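Local coordinates for metallopeptidase containing co-catalytic metalloactive site (Shewanella denitrificans OS217, PDB 3B2Y), which probably acts as a zinc-dependent metallocarboxypeptidase of the M14 family, a hydrolase, with nickel bound at its metal site in this crystal, at residues Glu78-Leu90 against Phe253-Gly265. Sequence-based numbering, arbitrary orientation.
Sequences EEAAGPWGMLHFL and FDRRVQANSAAMG. With NI (nickel (II) ion), chain C.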
ATOM      1  N   GLU A  78       9.114  -4.454  -7.310  1.00 33.04           N
ATOM      2  CA  GLU A  78      10.325  -4.588  -6.483  1.00 32.36           C
ATOM      3  C   GLU A  78      10.009  -4.278  -4.992  1.00 33.33           C
ATOM      4  O   GLU A  78      10.844  -4.516  -4.132  1.00 33.45           O
ATOM      5  CB  GLU A  78      11.476  -3.724  -7.023  1.00 32.86           C
ATOM      6  CG  GLU A  78      11.621  -2.264  -6.614  1.00 36.56           C
ATOM      7  CD  GLU A  78      10.623  -1.357  -7.264  1.00 40.64           C
ATOM      8  OE1 GLU A  78       9.573  -1.884  -7.661  1.00 40.18           O
ATOM      9  OE2 GLU A  78      10.852  -0.117  -7.350  1.00 44.31           O
ATOM     10  N   GLU A  79       8.827  -3.714  -4.724  1.00 28.68           N
ATOM     11  CA  GLU A  79       8.431  -3.279  -3.370  1.00 33.30           C
ATOM     12  C   GLU A  79       7.619  -4.352  -2.643  1.00 31.80           C
ATOM     13  O   GLU A  79       6.531  -4.105  -2.159  1.00 32.88           O
ATOM     14  CB  GLU A  79       7.654  -1.959  -3.496  1.00 32.67           C
ATOM     15  CG  GLU A  79       8.566  -0.886  -4.093  1.00 26.79           C
ATOM     16  CD  GLU A  79       7.901   0.481  -4.346  1.00 36.79           C
ATOM     17  OE1 GLU A  79       6.767   0.676  -3.879  1.00 36.78           O
ATOM     18  OE2 GLU A  79       8.531   1.303  -5.103  1.00 35.99           O
ATOM     19  N   ALA A  80       8.179  -5.566  -2.591  1.00 31.02           N
ATOM     20  CA  ALA A  80       7.450  -6.789  -2.208  1.00 31.02           C
ATOM     21  C   ALA A  80       7.036  -6.873  -0.725  1.00 32.58           C
ATOM     22  O   ALA A  80       6.067  -7.596  -0.361  1.00 34.18           O
ATOM     23  CB  ALA A  80       8.248  -8.052  -2.641  1.00 33.08           C
ATOM     24  N   ALA A  81       7.701  -6.107   0.135  1.00 31.42           N
ATOM     25  CA  ALA A  81       7.333  -6.050   1.546  1.00 30.34           C
ATOM     26  C   ALA A  81       5.947  -5.494   1.815  1.00 33.58           C
ATOM     27  O   ALA A  81       5.357  -5.734   2.881  1.00 33.42           O
ATOM     28  CB  ALA A  81       8.391  -5.220   2.396  1.00 31.09           C
ATOM     29  N   GLY A  82       5.421  -4.717   0.874  1.00 34.06           N
ATOM     30  CA  GLY A  82       4.052  -4.237   1.011  1.00 31.37           C
ATOM     31  C   GLY A  82       2.994  -5.354   1.000  1.00 33.74           C
ATOM     32  O   GLY A  82       2.278  -5.556   1.973  1.00 33.25           O
ATOM     33  N   PRO A  83       2.865  -6.067  -0.124  1.00 30.47           N
ATOM     34  CA  PRO A  83       1.829  -7.090  -0.193  1.00 31.63           C
ATOM     35  C   PRO A  83       2.048  -8.180   0.875  1.00 29.74           C
ATOM     36  O   PRO A  83       1.086  -8.593   1.530  1.00 28.89           O
ATOM     37  CB  PRO A  83       1.951  -7.616  -1.614  1.00 31.41           C
ATOM     38  CG  PRO A  83       2.614  -6.517  -2.328  1.00 33.80           C
ATOM     39  CD  PRO A  83       3.588  -5.964  -1.393  1.00 31.12           C
ATOM     40  N   TRP A  84       3.306  -8.584   1.127  1.00 30.28           N
ATOM     41  CA  TRP A  84       3.551  -9.557   2.210  1.00 29.50           C
ATOM     42  C   TRP A  84       3.275  -8.943   3.615  1.00 25.96           C
ATOM     43  O   TRP A  84       2.825  -9.653   4.512  1.00 25.42           O
ATOM     44  CB  TRP A  84       4.954 -10.194   2.155  1.00 29.45           C
ATOM     45  CG  TRP A  84       5.184 -11.050   0.954  1.00 31.43           C
ATOM     46  CD1 TRP A  84       5.852 -10.710  -0.140  1.00 33.08           C
ATOM     47  CD2 TRP A  84       4.721 -12.382   0.763  1.00 26.41           C
ATOM     48  NE1 TRP A  84       5.875 -11.747  -1.039  1.00 28.47           N
ATOM     49  CE2 TRP A  84       5.188 -12.803  -0.498  1.00 31.96           C
ATOM     50  CE3 TRP A  84       3.954 -13.271   1.537  1.00 30.68           C
ATOM     51  CZ2 TRP A  84       4.858 -14.026  -1.023  1.00 29.14           C
ATOM     52  CZ3 TRP A  84       3.656 -14.520   1.028  1.00 30.62           C
ATOM     53  CH2 TRP A  84       4.144 -14.906  -0.232  1.00 31.48           C
ATOM     54  N   GLY A  85       3.551  -7.634   3.761  1.00 28.69           N
ATOM     55  CA  GLY A  85       3.203  -6.852   4.959  1.00 29.21           C
ATOM     56  C   GLY A  85       1.715  -6.909   5.222  1.00 29.41           C
ATOM     57  O   GLY A  85       1.278  -7.129   6.368  1.00 29.15           O
HETATM   58  N   MSE A  86       0.913  -6.778   4.169  1.00 30.43           N
HETATM   59  CA  MSE A  86      -0.532  -6.883   4.340  1.00 35.21           C
HETATM   60  C   MSE A  86      -0.998  -8.252   4.769  1.00 30.68           C
HETATM   61  O   MSE A  86      -1.897  -8.387   5.570  1.00 28.86           O
HETATM   62  CB  MSE A  86      -1.258  -6.455   3.077  1.00 36.34           C
HETATM   63  CG  MSE A  86      -2.717  -6.045   3.390  1.00 47.15           C
HETATM   64 SE   MSE A  86      -3.599  -5.415   1.774  0.75 54.94          SE
HETATM   65  CE  MSE A  86      -2.213  -4.049   1.305  1.00 39.20           C
ATOM     66  N   LEU A  87      -0.411  -9.288   4.194  1.00 31.38           N
ATOM     67  CA  LEU A  87      -0.713 -10.645   4.595  1.00 31.21           C
ATOM     68  C   LEU A  87      -0.381 -10.910   6.066  1.00 31.01           C
ATOM     69  O   LEU A  87      -1.143 -11.604   6.771  1.00 28.43           O
ATOM     70  CB  LEU A  87      -0.012 -11.623   3.660  1.00 28.43           C
ATOM     71  CG  LEU A  87      -0.344 -13.090   3.704  1.00 41.22           C
ATOM     72  CD1 LEU A  87      -1.858 -13.322   3.690  1.00 37.89           C
ATOM     73  CD2 LEU A  87       0.322 -13.692   2.474  1.00 33.03           C
ATOM     74  N   HIS A  88       0.733 -10.347   6.546  1.00 27.94           N
ATOM     75  CA  HIS A  88       1.147 -10.446   7.941  1.00 29.55           C
ATOM     76  C   HIS A  88       0.115  -9.740   8.839  1.00 30.30           C
ATOM     77  O   HIS A  88      -0.355 -10.288   9.834  1.00 30.24           O
ATOM     78  CB  HIS A  88       2.554  -9.804   8.098  1.00 29.16           C
ATOM     79  CG  HIS A  88       3.148  -9.941   9.465  1.00 31.36           C
ATOM     80  ND1 HIS A  88       3.053  -8.938  10.413  1.00 43.75           N
ATOM     81  CD2 HIS A  88       3.827 -10.951  10.053  1.00 28.91           C
ATOM     82  CE1 HIS A  88       3.657  -9.328  11.523  1.00 45.12           C
ATOM     83  NE2 HIS A  88       4.132 -10.546  11.333  1.00 34.98           N
ATOM     84  N   PHE A  89      -0.326  -8.581   8.364  1.00 29.69           N
ATOM     85  CA  PHE A  89      -1.324  -7.757   9.029  1.00 30.48           C
ATOM     86  C   PHE A  89      -2.640  -8.523   9.151  1.00 29.90           C
ATOM     87  O   PHE A  89      -3.173  -8.632  10.225  1.00 30.65           O
ATOM     88  CB  PHE A  89      -1.469  -6.463   8.258  1.00 31.59           C
ATOM     89  CG  PHE A  89      -2.539  -5.581   8.743  1.00 33.47           C
ATOM     90  CD1 PHE A  89      -2.435  -4.992   9.973  1.00 34.03           C
ATOM     91  CD2 PHE A  89      -3.645  -5.327   7.950  1.00 42.06           C
ATOM     92  CE1 PHE A  89      -3.440  -4.170  10.432  1.00 44.78           C
ATOM     93  CE2 PHE A  89      -4.646  -4.483   8.400  1.00 45.22           C
ATOM     94  CZ  PHE A  89      -4.535  -3.915   9.631  1.00 36.60           C
ATOM     95  N   LEU A  90      -3.092  -9.098   8.059  1.00 29.03           N
ATOM     96  CA  LEU A  90      -4.318  -9.929   7.993  1.00 32.17           C
ATOM     97  C   LEU A  90      -4.258 -11.144   8.903  1.00 31.41           C
ATOM     98  O   LEU A  90      -5.238 -11.496   9.584  1.00 30.38           O
ATOM     99  CB  LEU A  90      -4.554 -10.412   6.573  1.00 29.83           C
ATOM    100  CG  LEU A  90      -4.926  -9.293   5.617  1.00 34.96           C
ATOM    101  CD1 LEU A  90      -5.245  -9.870   4.271  1.00 36.38           C
ATOM    102  CD2 LEU A  90      -6.065  -8.427   6.142  1.00 38.72           C
ATOM    103  N   PHE A 253      14.259  -8.155   4.928  1.00 31.88           N
ATOM    104  CA  PHE A 253      12.950  -8.297   4.342  1.00 32.27           C
ATOM    105  C   PHE A 253      11.902  -8.523   5.398  1.00 28.74           C
ATOM    106  O   PHE A 253      10.883  -7.878   5.397  1.00 30.24           O
ATOM    107  CB  PHE A 253      12.925  -9.450   3.319  1.00 31.28           C
ATOM    108  CG  PHE A 253      11.630  -9.551   2.572  1.00 30.48           C
ATOM    109  CD1 PHE A 253      11.299  -8.617   1.606  1.00 30.72           C
ATOM    110  CD2 PHE A 253      10.696 -10.523   2.902  1.00 35.75           C
ATOM    111  CE1 PHE A 253      10.100  -8.686   0.935  1.00 33.29           C
ATOM    112  CE2 PHE A 253       9.479 -10.596   2.229  1.00 32.26           C
ATOM    113  CZ  PHE A 253       9.174  -9.681   1.266  1.00 32.10           C
ATOM    114  N   ASP A 254      12.159  -9.449   6.305  1.00 32.80           N
ATOM    115  CA  ASP A 254      11.148  -9.766   7.316  1.00 35.21           C
ATOM    116  C   ASP A 254      10.892  -8.598   8.285  1.00 30.85           C
ATOM    117  O   ASP A 254       9.761  -8.381   8.720  1.00 30.77           O
ATOM    118  CB  ASP A 254      11.479 -11.091   8.007  1.00 34.66           C
ATOM    119  CG  ASP A 254      11.126 -12.326   7.121  1.00 46.34           C
ATOM    120  OD1 ASP A 254      10.241 -12.215   6.218  1.00 49.17           O
ATOM    121  OD2 ASP A 254      11.743 -13.406   7.326  1.00 52.93           O
ATOM    122  N   ARG A 255      11.913  -7.805   8.557  1.00 28.99           N
ATOM    123  CA  ARG A 255      11.703  -6.563   9.286  1.00 30.04           C
ATOM    124  C   ARG A 255      10.852  -5.561   8.487  1.00 27.99           C
ATOM    125  O   ARG A 255      10.115  -4.749   9.063  1.00 25.86           O
ATOM    126  CB  ARG A 255      13.053  -5.921   9.611  1.00 31.45           C
ATOM    127  CG  ARG A 255      13.029  -4.960  10.759  1.00 37.57           C
ATOM    128  CD  ARG A 255      14.420  -4.767  11.372  1.00 39.65           C
ATOM    129  NE  ARG A 255      14.357  -3.788  12.454  1.00 43.95           N
ATOM    130  CZ  ARG A 255      13.900  -4.045  13.676  1.00 48.59           C
ATOM    131  NH1 ARG A 255      13.462  -5.255  14.007  1.00 54.83           N
ATOM    132  NH2 ARG A 255      13.872  -3.076  14.580  1.00 49.41           N
ATOM    133  N   ARG A 256      10.985  -5.565   7.167  1.00 29.63           N
ATOM    134  CA  ARG A 256      10.178  -4.655   6.349  1.00 28.49           C
ATOM    135  C   ARG A 256       8.742  -5.086   6.347  1.00 24.29           C
ATOM    136  O   ARG A 256       7.880  -4.243   6.435  1.00 28.59           O
ATOM    137  CB  ARG A 256      10.688  -4.584   4.900  1.00 30.90           C
ATOM    138  CG  ARG A 256      11.935  -3.657   4.742  1.00 29.97           C
ATOM    139  CD  ARG A 256      12.960  -4.263   3.806  1.00 33.23           C
ATOM    140  NE  ARG A 256      12.381  -4.542   2.507  1.00 28.91           N
ATOM    141  CZ  ARG A 256      12.950  -5.315   1.585  1.00 33.61           C
ATOM    142  NH1 ARG A 256      14.138  -5.839   1.803  1.00 33.59           N
ATOM    143  NH2 ARG A 256      12.321  -5.613   0.471  1.00 32.29           N
ATOM    144  N   VAL A 257       8.532  -6.392   6.375  1.00 26.84           N
ATOM    145  CA  VAL A 257       7.198  -6.986   6.446  1.00 28.11           C
ATOM    146  C   VAL A 257       6.562  -6.572   7.742  1.00 28.17           C
ATOM    147  O   VAL A 257       5.428  -6.076   7.739  1.00 29.58           O
ATOM    148  CB  VAL A 257       7.271  -8.524   6.311  1.00 26.87           C
ATOM    149  CG1 VAL A 257       5.925  -9.150   6.634  1.00 29.01           C
ATOM    150  CG2 VAL A 257       7.739  -8.914   4.865  1.00 28.27           C
ATOM    151  N   GLN A 258       7.333  -6.674   8.826  1.00 29.06           N
ATOM    152  CA  GLN A 258       6.878  -6.263  10.147  1.00 28.97           C
ATOM    153  C   GLN A 258       6.544  -4.779  10.238  1.00 31.40           C
ATOM    154  O   GLN A 258       5.520  -4.422  10.809  1.00 29.83           O
ATOM    155  CB  GLN A 258       7.893  -6.674  11.232  1.00 27.37           C
ATOM    156  CG  GLN A 258       7.902  -8.179  11.441  1.00 31.18           C
ATOM    157  CD  GLN A 258       9.137  -8.663  12.216  1.00 36.41           C
ATOM    158  OE1 GLN A 258      10.208  -8.037  12.189  1.00 44.15           O
ATOM    159  NE2 GLN A 258       8.976  -9.767  12.926  1.00 43.25           N
ATOM    160  N   ALA A 259       7.401  -3.926   9.689  1.00 28.03           N
ATOM    161  CA  ALA A 259       7.208  -2.499   9.692  1.00 31.50           C
ATOM    162  C   ALA A 259       5.947  -2.071   8.906  1.00 31.26           C
ATOM    163  O   ALA A 259       5.192  -1.213   9.379  1.00 32.34           O
ATOM    164  CB  ALA A 259       8.456  -1.768   9.161  1.00 30.35           C
ATOM    165  N   ASN A 260       5.769  -2.627   7.719  1.00 30.20           N
ATOM    166  CA  ASN A 260       4.533  -2.433   6.904  1.00 31.71           C
ATOM    167  C   ASN A 260       3.259  -2.809   7.668  1.00 30.38           C
ATOM    168  O   ASN A 260       2.304  -2.016   7.740  1.00 28.21           O
ATOM    169  CB  ASN A 260       4.629  -3.229   5.615  1.00 30.21           C
ATOM    170  CG  ASN A 260       5.374  -2.463   4.520  1.00 42.26           C
ATOM    171  OD1 ASN A 260       4.792  -1.625   3.836  1.00 53.96           O
ATOM    172  ND2 ASN A 260       6.648  -2.741   4.357  1.00 39.33           N
ATOM    173  N   SER A 261       3.290  -3.965   8.293  1.00 28.66           N
ATOM    174  CA  SER A 261       2.177  -4.437   9.112  1.00 29.68           C
ATOM    175  C   SER A 261       1.896  -3.472  10.275  1.00 31.74           C
ATOM    176  O   SER A 261       0.746  -3.214  10.594  1.00 29.18           O
ATOM    177  CB  SER A 261       2.477  -5.872   9.604  1.00 31.75           C
ATOM    178  OG  SER A 261       1.365  -6.415  10.307  1.00 36.51           O
ATOM    179  N   ALA A 262       2.976  -2.932  10.878  1.00 29.88           N
ATOM    180  CA  ALA A 262       2.900  -1.947  11.978  1.00 30.65           C
ATOM    181  C   ALA A 262       2.329  -0.611  11.535  1.00 29.78           C
ATOM    182  O   ALA A 262       1.522  -0.068  12.302  1.00 28.95           O
ATOM    183  CB  ALA A 262       4.282  -1.733  12.619  1.00 28.00           C
ATOM    184  N   ALA A 263       2.760  -0.088  10.364  1.00 29.51           N
ATOM    185  CA  ALA A 263       2.134   1.119   9.706  1.00 28.96           C
ATOM    186  C   ALA A 263       0.652   0.946   9.516  1.00 29.91           C
ATOM    187  O   ALA A 263      -0.132   1.860   9.833  1.00 28.12           O
ATOM    188  CB  ALA A 263       2.776   1.479   8.386  1.00 29.00           C
HETATM  189  N   MSE A 264       0.263  -0.234   9.047  1.00 28.53           N
HETATM  190  CA  MSE A 264      -1.126  -0.545   8.810  1.00 30.40           C
HETATM  191  C   MSE A 264      -1.920  -0.572  10.118  1.00 31.54           C
HETATM  192  O   MSE A 264      -3.053  -0.115  10.176  1.00 29.45           O
HETATM  193  CB  MSE A 264      -1.241  -1.880   8.061  1.00 28.21           C
HETATM  194  CG  MSE A 264      -0.830  -1.822   6.658  1.00 28.72           C
HETATM  195 SE   MSE A 264      -0.811  -3.611   5.855  0.75 38.50          SE
HETATM  196  CE  MSE A 264       0.427  -3.291   4.363  1.00 42.75           C
ATOM    197  N   GLY A 265      -1.318  -1.108  11.177  1.00 31.74           N
ATOM    198  CA  GLY A 265      -1.950  -1.168  12.472  1.00 32.74           C
ATOM    199  C   GLY A 265      -2.135   0.209  13.053  1.00 32.48           C
ATOM    200  O   GLY A 265      -3.166   0.495  13.644  1.00 33.18           O
TER
HETATM  201 NI    NI C 275       6.689   2.500  -4.895  0.70 29.97          NI
HETATM  202  O   HOH W   1       8.249   3.658  -3.660  1.00 34.23           O
HETATM  203  O   HOH W   2       7.107   4.181  -5.432  1.00 40.30           O
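Gly85 lets two helices meet almost backbone to backbone: its CA lies 4.3 Å from Val257 CA, and a side chain here would collide with Asn260 CB. The helix axes approach to 7.6 Å and cross at -62°. On one side of this point Ala81 is a knob in the hole formed by Phe253, Arg256, Val257 and Asn260, while the edge of Phe253 is turned to the five-membered ring of Trp84 in an offset edge-to-face pair, planes 75° apart. Asn260 turns its amide back to its own helix, ND2 giving a hydrogen bond to Arg256 O (2.8 Å) from above the carbonyl plane. On the other side selenomethionine Met264 is the reciprocal knob, among Gly82, Gly85, Met86 and Phe89. With CG anti to the backbone N (chi1 174°), Phe89 lays its ring beneath Met264, whose CB stands 3.8 Å from the ring centroid, a CH-pi contact, with SE oblique to the same ring. Cutting Phe89 back to an alanine is likely to leave a gap there and the selenomethionine chain freer to turn. At the partly exposed margin His88 ND1 and Ser261 OG share a nearly straight hydrogen bond (3.0 Å) in the imidazole plane. Glu79 grips nickel through both carboxylate oxygens; with His76 it forms the His-x-x-Glu motif of M14 peptidases, His170 being the third protein ligand. Glu171, next in sequence, takes a salt bridge from Arg256 NE and a hydrogen bond from Ala81 N, joining both segments. Both helices pack on the central mixed sheet, Met86 and Phe89 against strand 68-73, Asn260 and Met264 against strand 165-172, while Pro83, Leu87 and Leu90 touch helix 25-39.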